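Local coordinates for protein cytochrome P450 (Zobellia galactanivorans, PDB 6G5O) that belongs to the cytochrome P450 family and, as a single chain, holds protoporphyrin IX containing iron in a pocket within the fold, at residues D8-A13 with S292-S297; K12-K17 with N299-V304; P266-G271 with N362-D367. All coordinates share one frame; numbering follows the deposited sequence.

Contact 1. Residues D8-A13 with S292-S297. With HEM (protoporphyrin IX containing Fe), chain C.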
loop_
_atom_site.group_PDB
_atom_site.type_symbol
_atom_site.label_atom_id
_atom_site.label_comp_id
_atom_site.label_asym_id
_atom_site.label_seq_id
_atom_site.Cartn_x
_atom_site.Cartn_y
_atom_site.Cartn_z
ATOM N N ASP A 8 10.978 15.253 -0.044
ATOM C CA ASP A 8 9.813 15.607 -0.814
ATOM C C ASP A 8 10.286 16.249 -2.122
ATOM O O ASP A 8 10.509 17.454 -2.168
ATOM C CB ASP A 8 8.944 16.584 0.010
ATOM C CG ASP A 8 7.712 17.097 -0.745
ATOM O OD1 ASP A 8 7.243 16.430 -1.668
ATOM O OD2 ASP A 8 7.194 18.177 -0.391
ATOM N N PRO A 9 10.391 15.456 -3.207
ATOM C CA PRO A 9 10.819 16.051 -4.488
ATOM C C PRO A 9 9.788 16.953 -5.148
ATOM O O PRO A 9 10.100 17.557 -6.160
ATOM C CB PRO A 9 10.988 14.825 -5.382
ATOM C CG PRO A 9 9.915 13.910 -4.897
ATOM C CD PRO A 9 9.979 14.048 -3.388
ATOM N N PHE A 10 8.562 16.999 -4.627
ATOM C CA PHE A 10 7.446 17.716 -5.303
ATOM C C PHE A 10 7.228 19.156 -4.851
ATOM O O PHE A 10 6.311 19.841 -5.353
ATOM C CB PHE A 10 6.132 16.938 -5.082
ATOM C CG PHE A 10 6.210 15.497 -5.474
ATOM C CD1 PHE A 10 6.082 15.131 -6.808
ATOM C CD2 PHE A 10 6.430 14.512 -4.520
ATOM C CE1 PHE A 10 6.169 13.803 -7.183
ATOM C CE2 PHE A 10 6.516 13.183 -4.888
ATOM C CZ PHE A 10 6.391 12.826 -6.229
ATOM N N GLU A 11 8.051 19.609 -3.904
ATOM C CA GLU A 11 7.805 20.866 -3.166
ATOM C C GLU A 11 7.716 22.139 -3.994
ATOM O O GLU A 11 6.733 22.881 -3.888
ATOM C CB GLU A 11 8.889 21.061 -2.115
ATOM C CG GLU A 11 8.624 22.217 -1.171
ATOM C CD GLU A 11 9.667 22.282 -0.041
ATOM O OE1 GLU A 11 10.281 21.245 0.316
ATOM O OE2 GLU A 11 9.897 23.373 0.512
ATOM N N LYS A 12 8.758 22.412 -4.790
ATOM C CA LYS A 12 8.772 23.584 -5.634
ATOM C C LYS A 12 7.561 23.530 -6.541
ATOM O O LYS A 12 6.779 24.459 -6.573
ATOM C CB LYS A 12 10.071 23.713 -6.456
ATOM C CG LYS A 12 10.218 25.077 -7.166
ATOM C CD LYS A 12 11.639 25.372 -7.646
ATOM N N ALA A 13 7.366 22.444 -7.260
ATOM C CA ALA A 13 6.241 22.415 -8.211
ATOM C C ALA A 13 4.854 22.558 -7.549
ATOM O O ALA A 13 3.949 23.172 -8.126
ATOM C CB ALA A 13 6.307 21.145 -9.047
ATOM N N SER A 292 -2.781 12.159 -12.404
ATOM C CA SER A 292 -2.436 11.328 -11.270
ATOM C C SER A 292 -2.801 12.048 -9.958
ATOM O O SER A 292 -2.732 13.265 -9.856
ATOM C CB SER A 292 -0.983 10.859 -11.298
ATOM O OG SER A 292 -0.085 11.687 -10.589
ATOM N N LEU A 293 -3.258 11.264 -8.992
ATOM C CA LEU A 293 -3.500 11.710 -7.632
ATOM C C LEU A 293 -2.231 11.382 -6.865
ATOM O O LEU A 293 -1.977 10.233 -6.579
ATOM C CB LEU A 293 -4.688 10.971 -7.077
ATOM C CG LEU A 293 -5.951 11.069 -7.924
ATOM C CD1 LEU A 293 -7.092 10.172 -7.481
ATOM C CD2 LEU A 293 -6.422 12.500 -7.925
ATOM N N CYS A 294 -1.377 12.371 -6.630
ATOM C CA CYS A 294 -0.087 12.081 -6.049
ATOM C C CYS A 294 -0.230 12.201 -4.523
ATOM O O CYS A 294 0.003 13.261 -3.938
ATOM C CB CYS A 294 0.991 12.999 -6.635
ATOM S SG CYS A 294 2.643 12.700 -5.989
ATOM N N TRP A 295 -0.585 11.085 -3.909
ATOM C CA TRP A 295 -0.788 10.987 -2.468
ATOM C C TRP A 295 0.462 11.444 -1.707
ATOM O O TRP A 295 0.368 12.108 -0.671
ATOM C CB TRP A 295 -1.165 9.530 -2.076
ATOM C CG TRP A 295 -2.130 8.810 -3.016
ATOM C CD1 TRP A 295 -1.828 7.769 -3.852
ATOM C CD2 TRP A 295 -3.529 9.072 -3.199
ATOM N NE1 TRP A 295 -2.966 7.366 -4.558
ATOM C CE2 TRP A 295 -4.013 8.148 -4.171
ATOM C CE3 TRP A 295 -4.421 9.983 -2.641
ATOM C CZ2 TRP A 295 -5.336 8.123 -4.596
ATOM C CZ3 TRP A 295 -5.766 9.969 -3.061
ATOM C CH2 TRP A 295 -6.215 9.044 -4.042
ATOM N N ALA A 296 1.642 11.103 -2.204
ATOM C CA ALA A 296 2.886 11.443 -1.493
ATOM C C ALA A 296 3.134 12.969 -1.400
ATOM O O ALA A 296 3.575 13.446 -0.372
ATOM C CB ALA A 296 4.073 10.759 -2.113
ATOM N N SER A 297 2.824 13.718 -2.459
ATOM C CA SER A 297 2.864 15.182 -2.418
ATOM C C SER A 297 1.760 15.798 -1.551
ATOM O O SER A 297 2.027 16.708 -0.774
ATOM C CB SER A 297 2.749 15.741 -3.836
ATOM O OG SER A 297 2.692 17.147 -3.853
HETATM C CHA HEM C . -6.600 0.966 -2.760
HETATM C CHB HEM C . -2.587 2.408 -0.491
HETATM C CHC HEM C . -2.094 -1.957 1.482
HETATM C CHD HEM C . -5.695 -3.557 -1.237
HETATM C C1A HEM C . -5.560 1.737 -2.289
HETATM C C2A HEM C . -5.360 3.114 -2.599
HETATM C C3A HEM C . -4.263 3.490 -1.959
HETATM C C4A HEM C . -3.733 2.386 -1.255
HETATM C CMA HEM C . -3.711 4.877 -1.999
HETATM C CAA HEM C . -6.229 4.047 -3.440
HETATM C CBA HEM C . -6.027 3.745 -4.917
HETATM C CGA HEM C . -6.947 4.581 -5.779
HETATM O O1A HEM C . -7.216 4.190 -6.911
HETATM O O2A HEM C . -7.465 5.645 -5.391
HETATM C C1B HEM C . -2.110 1.342 0.242
HETATM C C2B HEM C . -1.042 1.484 1.152
HETATM C C3B HEM C . -0.864 0.241 1.715
HETATM C C4B HEM C . -1.911 -0.633 1.099
HETATM C CMB HEM C . -0.236 2.725 1.391
HETATM C CAB HEM C . 0.035 -0.266 2.748
HETATM C CBB HEM C . 0.804 0.468 3.529
HETATM C C1C HEM C . -3.030 -2.790 0.928
HETATM C C2C HEM C . -3.108 -4.166 1.139
HETATM C C3C HEM C . -4.101 -4.642 0.320
HETATM C C4C HEM C . -4.632 -3.518 -0.361
HETATM C CMC HEM C . -2.279 -4.978 2.084
HETATM C CAC HEM C . -4.598 -6.020 0.198
HETATM C CBC HEM C . -4.164 -7.101 0.838
HETATM C C1D HEM C . -6.258 -2.410 -1.822
HETATM C C2D HEM C . -7.473 -2.480 -2.653
HETATM C C3D HEM C . -7.752 -1.233 -3.065
HETATM C C4D HEM C . -6.665 -0.407 -2.527
HETATM C CMD HEM C . -8.256 -3.723 -2.907
HETATM C CAD HEM C . -8.916 -0.804 -3.940
HETATM C CBD HEM C . -10.128 -0.224 -3.193
HETATM C CGD HEM C . -11.268 0.104 -4.177
HETATM O O1D HEM C . -11.052 0.153 -5.439
HETATM O O2D HEM C . -12.463 0.334 -3.782
HETATM N NA HEM C . -4.518 1.289 -1.494
HETATM N NB HEM C . -2.581 0.093 0.233
HETATM N NC HEM C . -3.930 -2.401 0.001
HETATM N ND HEM C . -5.836 -1.156 -1.782
HETATM FE FE HEM C . -4.300 -0.541 -0.823
HETATM O O HOH W 1 -2.829 -0.797 -2.507
#
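Cys-294 lays its sulfur over one face of the Phe-10 ring, a sulfur-aromatic contact that joins the N-terminal segment of this P450 fold to the end of strand 290-293 in the mixed sheet. Cys-294 SG stands 3.9 Å from the centroid of the Phe-10 ring, only 18° off the normal, and is nearest to Phe-10 CZ at 3.8 Å. Pro-9 CG lies over the opposite face, so the ring is sandwiched between its own chain neighbour and the thiol. Ser-297 adds a flank at the root of the side chain, its OG 3.7 Å from Phe-10 CB, while the methyl of Ala-296 meets the ring obliquely. Phe-369 and Leu-33 extend this buried packing.

The next shell fixes both partners. Phe-10 N donates to Asp-8 OD1 at 3.3 Å, a capping bond ahead of helix 11-16 that reaches the oxygen from above the carboxylate plane. Cys-294 is the N-cap of helix 295-298: with SG anti to the backbone N (chi1 -179°), the sulfur also accepts a weak bond from Ser-297 N. The hydroxyl of Ser-297 is tied to Leu-33 O. Beyond the cap the chain reaches the cofactor through Trp-295, whose ring carries the CMA methyl of HEM over one face; Trp-295 CZ2 comes within 3.4 Å of propionate oxygen O2A of HEM.

Contact 2. Residues K12-K17 with N299-V304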
loop_
_atom_site.group_PDB
_atom_site.type_symbol
_atom_site.label_atom_id
_atom_site.label_comp_id
_atom_site.label_asym_id
_atom_site.label_seq_id
_atom_site.Cartn_x
_atom_site.Cartn_y
_atom_site.Cartn_z
ATOM N N LYS A 12 8.758 22.412 -4.790
ATOM C CA LYS A 12 8.772 23.584 -5.634
ATOM C C LYS A 12 7.561 23.530 -6.541
ATOM O O LYS A 12 6.779 24.459 -6.573
ATOM C CB LYS A 12 10.071 23.713 -6.456
ATOM C CG LYS A 12 10.218 25.077 -7.166
ATOM C CD LYS A 12 11.639 25.372 -7.646
ATOM N N ALA A 13 7.366 22.444 -7.260
ATOM C CA ALA A 13 6.241 22.415 -8.211
ATOM C C ALA A 13 4.854 22.558 -7.549
ATOM O O ALA A 13 3.949 23.172 -8.126
ATOM C CB ALA A 13 6.307 21.145 -9.047
ATOM N N ARG A 14 4.678 21.963 -6.359
ATOM C CA ARG A 14 3.400 22.041 -5.624
ATOM C C ARG A 14 3.073 23.459 -5.245
ATOM O O ARG A 14 1.931 23.903 -5.389
ATOM C CB ARG A 14 3.427 21.174 -4.338
ATOM C CG ARG A 14 2.128 21.234 -3.502
ATOM C CD ARG A 14 2.152 20.303 -2.307
ATOM N NE ARG A 14 3.278 20.577 -1.402
ATOM C CZ ARG A 14 4.352 19.807 -1.235
ATOM N NH1 ARG A 14 4.526 18.659 -1.893
ATOM N NH2 ARG A 14 5.268 20.184 -0.373
ATOM N N GLU A 15 4.080 24.163 -4.728
ATOM C CA GLU A 15 3.889 25.538 -4.254
ATOM C C GLU A 15 3.744 26.563 -5.396
ATOM O O GLU A 15 2.954 27.486 -5.285
ATOM C CB GLU A 15 4.977 25.903 -3.222
ATOM C CG GLU A 15 4.774 25.081 -1.947
ATOM C CD GLU A 15 5.867 25.237 -0.908
ATOM O OE1 GLU A 15 6.837 25.988 -1.182
ATOM O OE2 GLU A 15 5.750 24.600 0.180
ATOM N N SER A 16 4.450 26.374 -6.507
ATOM C CA SER A 16 4.360 27.309 -7.644
ATOM C C SER A 16 3.178 27.045 -8.584
ATOM O O SER A 16 2.288 27.867 -8.664
ATOM C CB SER A 16 5.665 27.305 -8.423
ATOM O OG SER A 16 6.025 25.974 -8.720
ATOM N N LYS A 17 3.161 25.917 -9.299
ATOM C CA LYS A 17 2.084 25.633 -10.288
ATOM C C LYS A 17 0.958 24.704 -9.772
ATOM O O LYS A 17 -0.187 24.812 -10.209
ATOM C CB LYS A 17 2.698 25.065 -11.572
ATOM N N ASN A 299 0.453 14.626 0.991
ATOM C CA ASN A 299 0.712 14.305 2.368
ATOM C C ASN A 299 1.881 15.116 2.954
ATOM O O ASN A 299 2.209 14.948 4.137
ATOM C CB ASN A 299 0.958 12.798 2.522
ATOM C CG ASN A 299 -0.334 11.976 2.576
ATOM O OD1 ASN A 299 -1.428 12.504 2.810
ATOM N ND2 ASN A 299 -0.207 10.674 2.386
ATOM N N ARG A 300 2.523 15.942 2.114
ATOM C CA ARG A 300 3.521 16.922 2.574
ATOM C C ARG A 300 3.045 18.397 2.432
ATOM O O ARG A 300 3.793 19.299 2.728
ATOM C CB ARG A 300 4.842 16.757 1.806
ATOM C CG ARG A 300 5.456 15.375 1.827
ATOM C CD ARG A 300 5.821 14.952 3.234
ATOM N NE ARG A 300 6.514 13.673 3.212
ATOM C CZ ARG A 300 7.831 13.505 3.162
ATOM N NH1 ARG A 300 8.645 14.530 3.174
ATOM N NH2 ARG A 300 8.346 12.302 3.124
ATOM N N ASP A 301 1.822 18.623 1.948
ATOM C CA ASP A 301 1.281 19.958 1.767
ATOM C C ASP A 301 1.357 20.822 3.052
ATOM O O ASP A 301 0.772 20.476 4.091
ATOM C CB ASP A 301 -0.167 19.857 1.306
ATOM C CG ASP A 301 -0.672 21.135 0.654
ATOM O OD1 ASP A 301 -0.223 22.218 1.040
ATOM O OD2 ASP A 301 -1.548 21.066 -0.242
ATOM N N ALA A 302 2.056 21.955 2.979
ATOM C CA ALA A 302 2.324 22.751 4.173
ATOM C C ALA A 302 1.159 23.655 4.563
ATOM O O ALA A 302 1.188 24.219 5.642
ATOM C CB ALA A 302 3.589 23.557 4.017
ATOM N N ALA A 303 0.130 23.757 3.716
ATOM C CA ALA A 303 -1.119 24.406 4.114
ATOM C C ALA A 303 -1.978 23.500 5.007
ATOM O O ALA A 303 -2.973 23.980 5.578
ATOM C CB ALA A 303 -1.929 24.843 2.884
ATOM N N VAL A 304 -1.613 22.208 5.125
ATOM C CA VAL A 304 -2.428 21.237 5.859
ATOM C C VAL A 304 -1.744 20.612 7.042
ATOM O O VAL A 304 -2.374 20.390 8.047
ATOM C CB VAL A 304 -2.916 20.105 4.930
ATOM C CG1 VAL A 304 -3.747 19.098 5.716
ATOM C CG2 VAL A 304 -3.738 20.661 3.762
HETATM O O HOH W 2 3.504 23.067 0.448
#
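Arg-14 spreads its guanidinium over the peptide that joins Arg-300 to Asp-301, so that a charged group packs by its face against backbone. Arg-14 NH2 lies 3.5 Å from Arg-300 O, and Arg-14 NE is 3.8 Å from Asp-301 CA. The side chain leaves the helix fully extended, then bends at chi3 (58°), which turns the flat group across the loop.

Hydrogen bonding runs along the guanidinium rim instead. Water 2 sits in its plane at the edge, accepting from Arg-14 NE at 3.1 Å and from Ala-302 N at the same distance, while donating to Glu-15 OE2 at 2.7 Å; one solvent molecule thus stitches helix to loop. The other two nitrogens look outside the pair of segments, NH2 in a salt bridge with Asp-8 and NH1 bonded to Ser-297 OG.

Electrostatics are looser. Asp-301 OD1 is 4.6 Å from Arg-14 NE but well out of the guanidinium plane, an arrangement in which only the charges would attract, since no N-H points at the oxygen; OD2 of the same carboxylate takes the backbone N of His-35. Arg-300 sends its own guanidinium away, to Leu-6 O and Tyr-263 O.

Within the loop, Ala-303 N donates to Asp-301 OD1 at 3.1 Å. That bond closes an Asx turn, against which the short helix 11-16 packs through its arginine.

Contact 3. Residues P266-G271 with N362-D367; sequences PLTQMG and NIEDLD. With HEM (protoporphyrin IX containing Fe), chain C.
Thr-268 and Glu-364 make the direct polar link between the chain leaving helix 253-264, the K helix of the P450 fold, and the hairpin formed by strands 351-366 and 369-384. The threonine hydroxyl donates from Thr-268 OG1 to Glu-364 OE1 at 2.7 Å, reaching the oxygen from 36° above the carboxylate plane. Thr-268 OG1 is itself paired with Arg-371 NH1 from the partner strand of the hairpin, so both strands grip the same hydroxyl. A glutamate chain extended beyond CG carries the carboxylate across the gap, and the glutamate and threonine run antiparallel alongside one another.

A second bridge uses solvent. Water 3 donates to Glu-364 OE2 at 2.8 Å and to Pro-266 O at 3.1 Å, and accepts from Thr-268 N, also at 3.1 Å. Each carboxylate oxygen therefore has its own route to the 266-271 segment, one direct and one through water, and together they would hold the group against rotation.

Leu-366 supplies the van der Waals part of the contact, a methyl to each of Thr-268 and Gln-269. Thr-268 CG2 and Leu-366 CD1 meet tip to tip at 4.1 Å, and the second leucine methyl, Leu-366 CD2, lies 3.4 Å from Gln-269 NE2. Gln-269 holds CG between its backbone N and carbonyl carbon (chi1 63°), then runs out extended beside the leucine; its OE1 is bonded to Ser-292 OG. Met-22 and Phe-10 also pack on Leu-366.

Toward the cofactor the same segment lines the pocket. Pro-266 CD rests near the CMB methyl of HEM, Leu-267 CD2 is 3.7 Å from porphyrin carbon C3A of HEM, and Met-270 CG lies 3.5 Å from propionate oxygen O1A of HEM.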
loop_
_atom_site.group_PDB
_atom_site.type_symbol
_atom_site.label_atom_id
_atom_site.label_comp_id
_atom_site.label_asym_id
_atom_site.label_seq_id
_atom_site.Cartn_x
_atom_site.Cartn_y
_atom_site.Cartn_z
ATOM N N PRO A 266 3.632 4.969 0.933
ATOM C CA PRO A 266 4.189 3.865 0.158
ATOM C C PRO A 266 3.557 3.645 -1.203
ATOM O O PRO A 266 4.240 3.130 -2.092
ATOM C CB PRO A 266 3.995 2.665 1.073
ATOM C CG PRO A 266 3.725 3.229 2.420
ATOM C CD PRO A 266 2.989 4.481 2.166
ATOM N N LEU A 267 2.311 4.056 -1.398
ATOM C CA LEU A 267 1.791 4.187 -2.767
ATOM C C LEU A 267 1.843 5.655 -3.171
ATOM O O LEU A 267 1.031 6.483 -2.739
ATOM C CB LEU A 267 0.366 3.637 -2.918
ATOM C CG LEU A 267 -0.216 3.574 -4.351
ATOM C CD1 LEU A 267 0.678 2.793 -5.283
ATOM C CD2 LEU A 267 -1.567 2.900 -4.355
ATOM N N THR A 268 2.789 5.960 -4.042
ATOM C CA THR A 268 3.122 7.333 -4.384
ATOM C C THR A 268 2.000 8.050 -5.062
ATOM O O THR A 268 1.665 9.187 -4.709
ATOM C CB THR A 268 4.402 7.371 -5.257
ATOM O OG1 THR A 268 5.502 6.881 -4.486
ATOM C CG2 THR A 268 4.725 8.771 -5.689
ATOM N N GLN A 269 1.356 7.373 -5.994
ATOM C CA GLN A 269 0.347 8.035 -6.843
ATOM C C GLN A 269 -0.481 6.993 -7.559
ATOM O O GLN A 269 -0.120 5.842 -7.618
ATOM C CB GLN A 269 1.013 8.956 -7.898
ATOM C CG GLN A 269 1.897 8.217 -8.903
ATOM C CD GLN A 269 2.511 9.103 -9.994
ATOM O OE1 GLN A 269 2.135 10.269 -10.182
ATOM N NE2 GLN A 269 3.455 8.530 -10.737
ATOM N N MET A 270 -1.596 7.431 -8.093
ATOM C CA MET A 270 -2.442 6.571 -8.871
ATOM C C MET A 270 -3.151 7.389 -9.934
ATOM O O MET A 270 -3.604 8.501 -9.680
ATOM C CB MET A 270 -3.478 5.868 -7.980
ATOM C CG MET A 270 -4.241 4.757 -8.718
ATOM S SD MET A 270 -3.171 3.510 -9.503
ATOM C CE MET A 270 -2.388 2.766 -8.057
ATOM N N GLY A 271 -3.272 6.834 -11.126
ATOM C CA GLY A 271 -3.895 7.574 -12.189
ATOM C C GLY A 271 -5.394 7.556 -12.172
ATOM O O GLY A 271 -6.013 6.735 -11.486
ATOM N N ASN A 362 15.771 2.729 -3.037
ATOM C CA ASN A 362 14.860 2.480 -4.156
ATOM C C ASN A 362 14.275 3.830 -4.505
ATOM O O ASN A 362 13.537 4.410 -3.715
ATOM C CB ASN A 362 13.799 1.452 -3.719
ATOM C CG ASN A 362 12.729 1.164 -4.773
ATOM O OD1 ASN A 362 12.666 1.786 -5.819
ATOM N ND2 ASN A 362 11.842 0.215 -4.456
ATOM N N ILE A 363 14.663 4.349 -5.669
ATOM C CA ILE A 363 14.234 5.641 -6.157
ATOM C C ILE A 363 13.285 5.417 -7.292
ATOM O O ILE A 363 13.613 4.728 -8.243
ATOM C CB ILE A 363 15.417 6.514 -6.675
ATOM C CG1 ILE A 363 16.134 7.170 -5.514
ATOM C CG2 ILE A 363 14.959 7.675 -7.533
ATOM C CD1 ILE A 363 16.867 6.209 -4.633
ATOM N N GLU A 364 12.123 6.049 -7.207
ATOM C CA GLU A 364 11.122 5.977 -8.264
ATOM C C GLU A 364 11.438 7.045 -9.281
ATOM O O GLU A 364 11.536 8.222 -8.940
ATOM C CB GLU A 364 9.687 6.143 -7.709
ATOM C CG GLU A 364 9.233 4.944 -6.860
ATOM C CD GLU A 364 7.749 4.936 -6.449
ATOM O OE1 GLU A 364 7.113 6.009 -6.430
ATOM O OE2 GLU A 364 7.216 3.835 -6.157
ATOM N N ASP A 365 11.608 6.610 -10.523
ATOM C CA ASP A 365 11.886 7.499 -11.641
ATOM C C ASP A 365 10.551 8.040 -12.126
ATOM O O ASP A 365 9.800 7.342 -12.793
ATOM C CB ASP A 365 12.637 6.740 -12.751
ATOM C CG ASP A 365 13.116 7.651 -13.903
ATOM O OD1 ASP A 365 12.438 8.633 -14.287
ATOM O OD2 ASP A 365 14.198 7.358 -14.461
ATOM N N LEU A 366 10.276 9.300 -11.774
ATOM C CA LEU A 366 9.048 9.989 -12.169
ATOM C C LEU A 366 9.352 11.193 -13.060
ATOM O O LEU A 366 8.765 12.266 -12.889
ATOM C CB LEU A 366 8.276 10.424 -10.916
ATOM C CG LEU A 366 7.920 9.327 -9.894
ATOM C CD1 LEU A 366 7.489 9.890 -8.550
ATOM C CD2 LEU A 366 6.866 8.407 -10.490
ATOM N N ASP A 367 10.273 10.992 -14.007
ATOM C CA ASP A 367 10.706 12.010 -14.985
ATOM C C ASP A 367 11.411 13.202 -14.286
ATOM O O ASP A 367 12.548 13.063 -13.842
ATOM C CB ASP A 367 9.534 12.425 -15.908
ATOM C CG ASP A 367 9.948 12.575 -17.367
ATOM O OD1 ASP A 367 11.155 12.808 -17.650
ATOM O OD2 ASP A 367 9.059 12.452 -18.252
HETATM C CHA HEM C . -6.600 0.966 -2.760
HETATM C CHB HEM C . -2.587 2.408 -0.491
HETATM C CHC HEM C . -2.094 -1.957 1.482
HETATM C CHD HEM C . -5.695 -3.557 -1.237
HETATM C C1A HEM C . -5.560 1.737 -2.289
HETATM C C2A HEM C . -5.360 3.114 -2.599
HETATM C C3A HEM C . -4.263 3.490 -1.959
HETATM C C4A HEM C . -3.733 2.386 -1.255
HETATM C CMA HEM C . -3.711 4.877 -1.999
HETATM C CAA HEM C . -6.229 4.047 -3.440
HETATM C CBA HEM C . -6.027 3.745 -4.917
HETATM C CGA HEM C . -6.947 4.581 -5.779
HETATM O O1A HEM C . -7.216 4.190 -6.911
HETATM O O2A HEM C . -7.465 5.645 -5.391
HETATM C C1B HEM C . -2.110 1.342 0.242
HETATM C C2B HEM C . -1.042 1.484 1.152
HETATM C C3B HEM C . -0.864 0.241 1.715
HETATM C C4B HEM C . -1.911 -0.633 1.099
HETATM C CMB HEM C . -0.236 2.725 1.391
HETATM C CAB HEM C . 0.035 -0.266 2.748
HETATM C CBB HEM C . 0.804 0.468 3.529
HETATM C C1C HEM C . -3.030 -2.790 0.928
HETATM C C2C HEM C . -3.108 -4.166 1.139
HETATM C C3C HEM C . -4.101 -4.642 0.320
HETATM C C4C HEM C . -4.632 -3.518 -0.361
HETATM C CMC HEM C . -2.279 -4.978 2.084
HETATM C CAC HEM C . -4.598 -6.020 0.198
HETATM C CBC HEM C . -4.164 -7.101 0.838
HETATM C C1D HEM C . -6.258 -2.410 -1.822
HETATM C C2D HEM C . -7.473 -2.480 -2.653
HETATM C C3D HEM C . -7.752 -1.233 -3.065
HETATM C C4D HEM C . -6.665 -0.407 -2.527
HETATM C CMD HEM C . -8.256 -3.723 -2.907
HETATM C CAD HEM C . -8.916 -0.804 -3.940
HETATM C CBD HEM C . -10.128 -0.224 -3.193
HETATM C CGD HEM C . -11.268 0.104 -4.177
HETATM O O1D HEM C . -11.052 0.153 -5.439
HETATM O O2D HEM C . -12.463 0.334 -3.782
HETATM N NA HEM C . -4.518 1.289 -1.494
HETATM N NB HEM C . -2.581 0.093 0.233
HETATM N NC HEM C . -3.930 -2.401 0.001
HETATM N ND HEM C . -5.836 -1.156 -1.782
HETATM FE FE HEM C . -4.300 -0.541 -0.823
HETATM O O HOH W 3 4.633 3.718 -5.075
HETATM O O HOH W 1 -2.829 -0.797 -2.507
#

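In the fold
All three contacts lie on one side of the molecule. Contacts 1 and 2 start from the same N-terminal stretch, sharing Lys-12, Ala-13 and helix 11-16, and their centres are about 7 Å apart. The centre of contact 3 is about 10 Å from that of contact 1 and about 17 Å from that of contact 2, which it does not touch. Strands 270-274 and 290-293, sheet neighbours, join contacts 3 and 1 by hydrogen bonding; both contacts also touch HEM. Along the chain the order is 8-17, 266-271, 292-304 and 362-367, so contact 3 interleaves with the others. The N-terminal segment thus packs on 292-304 and the C-terminal hairpin on 266-271, the layer that also lines the cofactor pocket.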